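Local coordinates for protein extracellular PQQ-dependent sugar dehydrogenase (Coprinopsis cinerea, PDB 6JT6) that probably oxidises sugars with a pyrroloquinoline quinone cofactor and passes the electrons on through its haem-binding cytochrome b domain, the part whose structure is described here, at residues A40-I45 against N122-T127. Numbering follows the deposited sequence.
Sequences APDEFI and NCTRWT. With NAG (2-acetamido-2-deoxy-beta-D-glucopyranose), chain B.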
# COMPACT_ATOMS: atom_id res chain seq x y z
N ALA A 40 0.83 -19.47 -7.06
CA ALA A 40 1.98 -18.52 -7.11
C ALA A 40 1.71 -17.22 -6.32
O ALA A 40 0.90 -16.39 -6.74
CB ALA A 40 2.38 -18.21 -8.55
N PRO A 41 2.38 -17.06 -5.16
CA PRO A 41 2.01 -15.95 -4.34
C PRO A 41 3.09 -14.86 -4.34
O PRO A 41 3.53 -14.44 -3.27
CB PRO A 41 1.89 -16.61 -2.95
CG PRO A 41 2.89 -17.75 -2.99
CD PRO A 41 3.33 -17.93 -4.43
N ASP A 42 3.55 -14.44 -5.53
CA ASP A 42 4.56 -13.38 -5.60
C ASP A 42 3.91 -12.01 -5.85
O ASP A 42 4.39 -11.21 -6.67
CB ASP A 42 5.66 -13.70 -6.62
CG ASP A 42 6.88 -12.77 -6.51
OD1 ASP A 42 6.93 -11.92 -5.60
OD2 ASP A 42 7.79 -12.90 -7.35
N GLU A 43 2.81 -11.77 -5.14
CA GLU A 43 2.03 -10.55 -5.31
C GLU A 43 1.07 -10.33 -4.14
O GLU A 43 0.83 -11.23 -3.33
CB GLU A 43 1.28 -10.57 -6.65
CG GLU A 43 0.08 -11.51 -6.72
CD GLU A 43 -0.72 -11.25 -7.98
OE1 GLU A 43 -0.44 -11.91 -9.00
OE2 GLU A 43 -1.57 -10.35 -7.99
N PHE A 44 0.52 -9.11 -4.05
CA PHE A 44 -0.57 -8.83 -3.12
C PHE A 44 -1.31 -7.61 -3.65
O PHE A 44 -0.85 -6.97 -4.57
CB PHE A 44 -0.08 -8.60 -1.68
CG PHE A 44 0.84 -7.41 -1.52
CD1 PHE A 44 0.33 -6.16 -1.16
CD2 PHE A 44 2.24 -7.56 -1.65
CE1 PHE A 44 1.16 -5.05 -1.02
CE2 PHE A 44 3.08 -6.46 -1.49
CZ PHE A 44 2.54 -5.21 -1.17
N ILE A 45 -2.47 -7.35 -3.05
CA ILE A 45 -3.23 -6.14 -3.32
C ILE A 45 -3.07 -5.24 -2.11
O ILE A 45 -3.19 -5.72 -0.96
CB ILE A 45 -4.72 -6.47 -3.52
CG1 ILE A 45 -4.92 -7.31 -4.81
CG2 ILE A 45 -5.58 -5.20 -3.56
CD1 ILE A 45 -6.29 -8.00 -4.85
N ASN A 122 5.86 -9.13 -7.82
CA ASN A 122 7.29 -9.20 -7.54
C ASN A 122 7.63 -8.30 -6.34
O ASN A 122 8.54 -7.45 -6.39
CB ASN A 122 8.11 -8.82 -8.79
CG ASN A 122 9.58 -9.13 -8.63
OD1 ASN A 122 9.97 -10.00 -7.82
ND2 ASN A 122 10.42 -8.43 -9.40
N CYS A 123 6.85 -8.45 -5.28
CA CYS A 123 6.94 -7.60 -4.11
C CYS A 123 7.07 -8.40 -2.83
O CYS A 123 6.88 -7.85 -1.76
CB CYS A 123 5.68 -6.73 -4.00
SG CYS A 123 5.43 -5.63 -5.39
N THR A 124 7.33 -9.71 -2.92
CA THR A 124 7.35 -10.53 -1.70
C THR A 124 8.75 -11.10 -1.40
O THR A 124 8.93 -11.71 -0.37
CB THR A 124 6.33 -11.66 -1.77
OG1 THR A 124 6.73 -12.54 -2.83
CG2 THR A 124 4.91 -11.14 -2.07
N ARG A 125 9.70 -10.91 -2.32
CA ARG A 125 11.11 -11.29 -2.10
C ARG A 125 12.03 -10.15 -2.48
O ARG A 125 11.80 -9.48 -3.50
CB ARG A 125 11.48 -12.54 -2.91
CG ARG A 125 10.73 -13.79 -2.47
CD ARG A 125 11.32 -14.42 -1.21
NE ARG A 125 10.53 -15.58 -0.78
CZ ARG A 125 9.70 -15.59 0.27
NH1 ARG A 125 9.03 -16.70 0.55
NH2 ARG A 125 9.54 -14.50 1.03
N TRP A 126 13.04 -9.90 -1.66
CA TRP A 126 14.06 -8.89 -1.99
C TRP A 126 15.38 -9.13 -1.24
O TRP A 126 15.42 -9.88 -0.28
CB TRP A 126 13.57 -7.48 -1.70
CG TRP A 126 13.10 -7.26 -0.28
CD1 TRP A 126 13.86 -6.91 0.80
CD2 TRP A 126 11.74 -7.39 0.21
NE1 TRP A 126 13.08 -6.79 1.92
CE2 TRP A 126 11.77 -7.09 1.60
CE3 TRP A 126 10.52 -7.72 -0.40
CZ2 TRP A 126 10.62 -7.08 2.40
CZ3 TRP A 126 9.33 -7.70 0.41
CH2 TRP A 126 9.41 -7.39 1.80
N THR A 127 16.43 -8.45 -1.63
CA THR A 127 17.71 -8.70 -0.94
C THR A 127 17.92 -7.64 0.14
O THR A 127 17.84 -6.46 -0.12
CB THR A 127 18.90 -8.80 -1.93
OG1 THR A 127 18.99 -7.59 -2.70
CG2 THR A 127 18.67 -9.94 -2.90
C1 NAG B . 11.85 -8.64 -9.37
C2 NAG B . 12.52 -8.46 -10.73
C3 NAG B . 14.04 -8.67 -10.62
C4 NAG B . 14.68 -7.87 -9.47
C5 NAG B . 13.94 -8.11 -8.14
C6 NAG B . 14.38 -7.08 -7.11
C7 NAG B . 11.10 -9.27 -12.58
C8 NAG B . 10.70 -10.55 -13.27
N2 NAG B . 11.97 -9.46 -11.60
O3 NAG B . 14.63 -8.25 -11.85
O4 NAG B . 16.08 -8.24 -9.36
O5 NAG B . 12.51 -7.98 -8.28
O6 NAG B . 13.93 -7.39 -5.78
O7 NAG B . 10.66 -8.17 -12.91
O HOH W 1 9.39 -10.71 -5.26
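D42 meets the 122-127 loop with both its backbone and its carboxylate. D42 O accepts a hydrogen bond from N122 N at 2.8 Å, nearly along the C=O axis, extending the pairing of strands 43-51 and 113-121, where F44 and C120 are already backbone-bonded. With CG anti to its backbone N (chi1 -168°), the D42 side chain runs alongside that of N122, pointing the same way, its carboxylate perpendicular to the amide. D42 OD1 gathers most of the bonds: T124 OG1 donates to D42 OD1 at 2.8 Å from above the carboxylate plane, T124 N adds a weak bond, and a water joins D42 OD1 to N122 OD1 while accepting from R125 N. T124 thus gives D42 OD1 one strong and one weak bond. The other branch of T124, CG2, lies at the edge of the F44 ring, near its plane; F44 CE2 touches C123 CB at 3.6 Å, and the ring also stacks on F32. C123 is tied to C120 by a disulfide, while N122 ND2, bonded to C1 of the N-acetylglucosamine, also donates to G98 O. The arrangement is an N-glycosylated Asn-X-Thr sequon (here Asn-Cys-Thr) at a strand end of the cytochrome domain's β-sandwich.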